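Local structure of helicase of the snf2/rad54 family (1Z5Z) at residues Met102-Glu107 with His218-Val223; Gly96-Thr101 with Lys126-Ile131. The protein probably couples ATP hydrolysis to movement along DNA, as a member of the SWI2/SNF2 family of ATPases, of which this is the C-terminal domain. All blocks are in the same frame, centred on the assembly; numbering follows the deposited sequence.

Interactions 1 and 2 both draw on helix 96-110, a worked example of one helix serving two neighbours: its later turns pack on strand 216-222 of the parallel sheet, its first turns on helix 122-136. The two contacts have centres about 10 Å apart and touch one another, so that they pack side by side. Leu220 of interaction 1 also reaches the other part of the helix, with CD1 packed 3.4 Å from Thr101 OG1, and Met102 SD comes within 4.0 Å of Ile131 CG2 of interaction 2. Along the chain their segments alternate, the two contacts crossing in sequence. Neither contact includes a bound ligand; both belong to the framework of the helicase C-terminal domain.

Interaction 1 of 2, residues Met102-Glu107 with His218-Val223; sequences MEIIEE and HKLISV
One piece of the helix-on-sheet layer of a RecA-like helicase domain is the packing of Ile104, on helix 96-110, against His218 and Leu220 of strand 216-222. Ile104 divides the work between its branches. Its CG2 rests against the ND1 and CE1 atoms of the imidazole, 3.7 Å from His218 CE1. The other branch starts with CG1 anti to the carbonyl carbon (chi1 -70°), and an extended chi2 (163°) carries Ile104 CD1 out over one ring face. There it makes a CH-pi contact, toward the rim of the ring, 4.3 Å from the centroid of the His218 ring and 18° off its normal. The same methyl also touches the strand's next inward residue, with Ile104 CD1 4.1 Å from Leu220 CD2.

His218 ND1 is buried by this packing and has no partner in the model. Between the two contact residues, Lys219 turns to the other side and forms a salt bridge with Asp231, while Ile188 of the adjacent strand touches both Ile104 and Leu220. Such alternation, with His218 and Leu220 facing helix 96-110 and Lys219 the opposite side, is typical of a parallel sheet layered with helices in RecA-like helicase domains.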
loop_
_atom_site.group_PDB
_atom_site.type_symbol
_atom_site.label_atom_id
_atom_site.label_comp_id
_atom_site.label_asym_id
_atom_site.label_seq_id
_atom_site.Cartn_x
_atom_site.Cartn_y
_atom_site.Cartn_z
ATOM N N MET A 102 -2.626 -10.932 -8.041
ATOM C CA MET A 102 -2.464 -11.891 -9.130
ATOM C C MET A 102 -3.854 -12.165 -9.764
ATOM O O MET A 102 -3.935 -12.389 -10.962
ATOM C CB MET A 102 -1.838 -13.192 -8.632
ATOM C CG MET A 102 -0.408 -13.032 -8.015
ATOM S SD MET A 102 0.705 -11.931 -8.894
ATOM C CE MET A 102 0.993 -12.908 -10.441
ATOM N N GLU A 103 -4.929 -12.122 -8.977
ATOM C CA GLU A 103 -6.261 -12.349 -9.540
ATOM C C GLU A 103 -6.608 -11.212 -10.460
ATOM O O GLU A 103 -7.161 -11.437 -11.541
ATOM C CB GLU A 103 -7.351 -12.450 -8.469
ATOM C CG GLU A 103 -7.040 -13.476 -7.390
ATOM C CD GLU A 103 -8.126 -13.589 -6.324
ATOM O OE1 GLU A 103 -8.848 -12.605 -6.060
ATOM O OE2 GLU A 103 -8.237 -14.681 -5.740
ATOM N N ILE A 104 -6.279 -9.985 -10.054
ATOM C CA ILE A 104 -6.596 -8.832 -10.890
ATOM C C ILE A 104 -5.758 -8.874 -12.156
ATOM O O ILE A 104 -6.232 -8.607 -13.264
ATOM C CB ILE A 104 -6.313 -7.500 -10.158
ATOM C CG1 ILE A 104 -7.333 -7.281 -9.027
ATOM C CG2 ILE A 104 -6.317 -6.380 -11.163
ATOM C CD1 ILE A 104 -6.906 -6.198 -7.968
ATOM N N ILE A 105 -4.491 -9.199 -11.978
ATOM C CA ILE A 105 -3.591 -9.294 -13.106
ATOM C C ILE A 105 -4.102 -10.302 -14.172
ATOM O O ILE A 105 -4.107 -10.022 -15.384
ATOM C CB ILE A 105 -2.164 -9.697 -12.609
ATOM C CG1 ILE A 105 -1.532 -8.506 -11.857
ATOM C CG2 ILE A 105 -1.278 -10.085 -13.791
ATOM C CD1 ILE A 105 -0.029 -8.690 -11.564
ATOM N N GLU A 106 -4.550 -11.459 -13.704
ATOM C CA GLU A 106 -5.025 -12.514 -14.605
ATOM C C GLU A 106 -6.168 -11.956 -15.459
ATOM O O GLU A 106 -6.124 -11.982 -16.693
ATOM C CB GLU A 106 -5.468 -13.715 -13.764
ATOM C CG GLU A 106 -5.719 -14.975 -14.560
ATOM C CD GLU A 106 -5.891 -16.193 -13.658
ATOM O OE1 GLU A 106 -6.873 -16.228 -12.889
ATOM O OE2 GLU A 106 -5.037 -17.107 -13.713
ATOM N N GLU A 107 -7.170 -11.406 -14.797
ATOM C CA GLU A 107 -8.266 -10.804 -15.511
ATOM C C GLU A 107 -7.786 -9.668 -16.441
ATOM O O GLU A 107 -8.239 -9.570 -17.572
ATOM C CB GLU A 107 -9.314 -10.268 -14.525
ATOM C CG GLU A 107 -10.144 -9.136 -15.081
ATOM C CD GLU A 107 -11.253 -8.697 -14.147
ATOM O OE1 GLU A 107 -11.663 -7.516 -14.215
ATOM O OE2 GLU A 107 -11.726 -9.526 -13.353
ATOM N N HIS A 218 -7.875 0.338 -9.125
ATOM C CA HIS A 218 -8.139 -0.534 -7.975
ATOM C C HIS A 218 -7.378 -0.083 -6.715
ATOM O O HIS A 218 -6.153 0.114 -6.738
ATOM C CB HIS A 218 -7.728 -1.992 -8.245
ATOM C CG HIS A 218 -8.475 -2.658 -9.357
ATOM N ND1 HIS A 218 -7.872 -3.029 -10.544
ATOM C CD2 HIS A 218 -9.760 -3.081 -9.443
ATOM C CE1 HIS A 218 -8.751 -3.655 -11.304
ATOM N NE2 HIS A 218 -9.905 -3.702 -10.659
ATOM N N LYS A 219 -8.073 0.056 -5.602
ATOM C CA LYS A 219 -7.386 0.447 -4.363
ATOM C C LYS A 219 -7.454 -0.725 -3.424
ATOM O O LYS A 219 -8.541 -1.075 -2.971
ATOM C CB LYS A 219 -8.045 1.647 -3.685
ATOM C CG LYS A 219 -7.859 2.944 -4.406
ATOM C CD LYS A 219 -8.807 4.011 -3.828
ATOM C CE LYS A 219 -8.714 4.079 -2.312
ATOM N NZ LYS A 219 -10.044 4.278 -1.666
ATOM N N LEU A 220 -6.306 -1.333 -3.120
ATOM C CA LEU A 220 -6.309 -2.464 -2.230
ATOM C C LEU A 220 -6.489 -1.979 -0.791
ATOM O O LEU A 220 -5.807 -1.043 -0.358
ATOM C CB LEU A 220 -5.000 -3.252 -2.380
ATOM C CG LEU A 220 -4.679 -3.738 -3.815
ATOM C CD1 LEU A 220 -3.615 -4.807 -3.733
ATOM C CD2 LEU A 220 -5.913 -4.315 -4.519
ATOM N N ILE A 221 -7.378 -2.623 -0.042
ATOM C CA ILE A 221 -7.627 -2.238 1.358
ATOM C C ILE A 221 -7.682 -3.445 2.259
ATOM O O ILE A 221 -8.470 -4.363 2.001
ATOM C CB ILE A 221 -8.962 -1.487 1.490
ATOM C CG1 ILE A 221 -8.872 -0.139 0.768
ATOM C CG2 ILE A 221 -9.296 -1.251 2.973
ATOM C CD1 ILE A 221 -10.183 0.649 0.850
ATOM N N SER A 222 -6.845 -3.483 3.295
ATOM C CA SER A 222 -6.858 -4.614 4.221
ATOM C C SER A 222 -8.068 -4.612 5.171
ATOM O O SER A 222 -8.259 -3.698 5.993
ATOM C CB SER A 222 -5.549 -4.680 5.007
ATOM O OG SER A 222 -4.533 -5.078 4.107
ATOM N N VAL A 223 -8.901 -5.647 5.021
ATOM C CA VAL A 223 -10.129 -5.784 5.804
ATOM C C VAL A 223 -9.886 -5.749 7.288
ATOM O O VAL A 223 -9.043 -6.478 7.811
ATOM C CB VAL A 223 -10.904 -7.100 5.435
ATOM C CG1 VAL A 223 -12.104 -7.286 6.384
ATOM C CG2 VAL A 223 -11.395 -7.019 3.961
#

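Interaction 2 of 2, residues Gly96-Thr101 with Lys126-Ile131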
loop_
_atom_site.group_PDB
_atom_site.type_symbol
_atom_site.label_atom_id
_atom_site.label_comp_id
_atom_site.label_asym_id
_atom_site.label_seq_id
_atom_site.Cartn_x
_atom_site.Cartn_y
_atom_site.Cartn_z
ATOM N N GLY A 96 -2.511 -11.352 1.704
ATOM C CA GLY A 96 -3.874 -11.200 1.198
ATOM C C GLY A 96 -3.910 -10.305 -0.037
ATOM O O GLY A 96 -4.607 -10.633 -1.001
ATOM N N LYS A 97 -3.150 -9.190 -0.014
ATOM C CA LYS A 97 -3.067 -8.240 -1.137
ATOM C C LYS A 97 -2.421 -8.821 -2.384
ATOM O O LYS A 97 -2.901 -8.611 -3.496
ATOM C CB LYS A 97 -2.275 -6.963 -0.732
ATOM C CG LYS A 97 -3.048 -5.994 0.163
ATOM C CD LYS A 97 -2.331 -4.630 0.237
ATOM C CE LYS A 97 -3.004 -3.712 1.221
ATOM N NZ LYS A 97 -2.204 -2.488 1.428
ATOM N N MET A 98 -1.303 -9.520 -2.203
ATOM C CA MET A 98 -0.610 -10.159 -3.317
ATOM C C MET A 98 -1.556 -11.186 -3.944
ATOM O O MET A 98 -1.622 -11.322 -5.159
ATOM C CB MET A 98 0.645 -10.880 -2.809
ATOM C CG MET A 98 1.989 -10.363 -3.292
ATOM S SD MET A 98 2.109 -8.867 -4.308
ATOM C CE MET A 98 2.030 -9.668 -5.830
ATOM N N ILE A 99 -2.291 -11.910 -3.111
ATOM C CA ILE A 99 -3.211 -12.913 -3.629
ATOM C C ILE A 99 -4.265 -12.250 -4.517
ATOM O O ILE A 99 -4.570 -12.765 -5.590
ATOM C CB ILE A 99 -3.886 -13.679 -2.468
ATOM C CG1 ILE A 99 -2.889 -14.653 -1.851
ATOM C CG2 ILE A 99 -5.154 -14.422 -2.965
ATOM C CD1 ILE A 99 -3.249 -15.065 -0.410
ATOM N N ARG A 100 -4.824 -11.121 -4.086
ATOM C CA ARG A 100 -5.818 -10.469 -4.920
ATOM C C ARG A 100 -5.150 -9.834 -6.134
ATOM O O ARG A 100 -5.755 -9.765 -7.206
ATOM C CB ARG A 100 -6.589 -9.382 -4.150
ATOM C CG ARG A 100 -7.525 -9.922 -3.105
ATOM C CD ARG A 100 -8.748 -10.561 -3.748
ATOM N NE ARG A 100 -9.957 -9.828 -3.392
ATOM C CZ ARG A 100 -10.721 -9.173 -4.262
ATOM N NH1 ARG A 100 -11.800 -8.524 -3.825
ATOM N NH2 ARG A 100 -10.409 -9.172 -5.563
ATOM N N THR A 101 -3.911 -9.373 -5.982
ATOM C CA THR A 101 -3.231 -8.745 -7.106
ATOM C C THR A 101 -3.046 -9.699 -8.299
ATOM O O THR A 101 -3.256 -9.307 -9.450
ATOM C CB THR A 101 -1.868 -8.157 -6.652
ATOM O OG1 THR A 101 -2.113 -7.116 -5.681
ATOM C CG2 THR A 101 -1.089 -7.580 -7.871
ATOM N N LYS A 126 9.938 -4.046 -4.965
ATOM C CA LYS A 126 10.815 -5.121 -5.440
ATOM C C LYS A 126 10.151 -6.491 -5.320
ATOM O O LYS A 126 10.283 -7.334 -6.211
ATOM C CB LYS A 126 12.123 -5.116 -4.653
ATOM C CG LYS A 126 13.007 -3.955 -4.988
ATOM C CD LYS A 126 14.171 -3.883 -4.017
ATOM C CE LYS A 126 15.291 -3.069 -4.624
ATOM N NZ LYS A 126 16.439 -2.920 -3.697
ATOM N N ILE A 127 9.446 -6.726 -4.217
ATOM C CA ILE A 127 8.756 -7.998 -4.027
ATOM C C ILE A 127 7.712 -8.192 -5.151
ATOM O O ILE A 127 7.649 -9.242 -5.805
ATOM C CB ILE A 127 8.073 -8.045 -2.629
ATOM C CG1 ILE A 127 9.133 -8.320 -1.549
ATOM C CG2 ILE A 127 6.959 -9.101 -2.612
ATOM C CD1 ILE A 127 8.635 -8.108 -0.130
ATOM N N ILE A 128 6.913 -7.166 -5.391
ATOM C CA ILE A 128 5.901 -7.232 -6.430
ATOM C C ILE A 128 6.533 -7.536 -7.778
ATOM O O ILE A 128 6.082 -8.434 -8.510
ATOM C CB ILE A 128 5.171 -5.911 -6.538
ATOM C CG1 ILE A 128 4.307 -5.723 -5.288
ATOM C CG2 ILE A 128 4.292 -5.897 -7.761
ATOM C CD1 ILE A 128 3.750 -4.305 -5.163
ATOM N N ARG A 129 7.591 -6.792 -8.079
ATOM C CA ARG A 129 8.316 -6.922 -9.334
ATOM C C ARG A 129 8.878 -8.374 -9.464
ATOM O O ARG A 129 8.749 -9.014 -10.518
ATOM C CB ARG A 129 9.435 -5.874 -9.339
ATOM C CG ARG A 129 9.946 -5.477 -10.703
ATOM C CD ARG A 129 11.196 -6.214 -11.096
ATOM N NE ARG A 129 12.392 -5.621 -10.490
ATOM C CZ ARG A 129 12.939 -6.108 -9.393
ATOM N NH1 ARG A 129 12.387 -7.161 -8.841
ATOM N NH2 ARG A 129 14.002 -5.545 -8.839
ATOM N N ASN A 130 9.469 -8.893 -8.391
ATOM C CA ASN A 130 10.041 -10.261 -8.396
ATOM C C ASN A 130 8.963 -11.302 -8.632
ATOM O O ASN A 130 9.101 -12.180 -9.459
ATOM C CB ASN A 130 10.730 -10.554 -7.058
ATOM C CG ASN A 130 11.943 -9.643 -6.811
ATOM O OD1 ASN A 130 12.476 -9.087 -7.741
ATOM N ND2 ASN A 130 12.374 -9.511 -5.559
ATOM N N ILE A 131 7.887 -11.218 -7.873
ATOM C CA ILE A 131 6.808 -12.162 -8.031
ATOM C C ILE A 131 6.256 -12.182 -9.459
ATOM O O ILE A 131 6.081 -13.266 -10.047
ATOM C CB ILE A 131 5.678 -11.832 -7.059
ATOM C CG1 ILE A 131 6.104 -12.237 -5.655
ATOM C CG2 ILE A 131 4.391 -12.440 -7.549
ATOM C CD1 ILE A 131 5.188 -11.781 -4.547
#
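Ile128 is the first residue in the segment Lys126-Ile131 to meet Met98 of helix 96-110. Its CG1 lies 4.0 Å from Met98 SD, the two side chains crossing at a slant so that the sulfur rests alongside the isoleucine branch. Arg129 takes no part, its side chain lying on Val140 and Phe142. One turn after Ile128 comes Ile131, which meets the methionine tip to tip: Met98 CG is 3.7 Å from Ile131 CD1, and Met98 CE sits 4.0 Å from Ile131 CG2. The two isoleucines, three residues apart, thus present one helical ridge to a single partner.

Met98 gets there by bending. As modelled, its conformation is unusual and apparently strained: a nearly eclipsed chi2 (5°) helps to place SD beside Ile128, and chi3 (-92°) turns CE toward Ile131. Next to it the helix backbone is doubly tied, since Lys97 O accepts both Thr101 N and, at 2.8 Å, Thr101 OG1, the hydroxyl lying 43° out of the carbonyl plane.

Replacing Met98 with alanine would probably open a gap between the helices, leaving Ile128 CG1 and Ile131 CD1 without their mate. Between these two segments no hydrogen bond or charge pair forms, so their cohesion probably comes from dispersion and the burial of apolar surface.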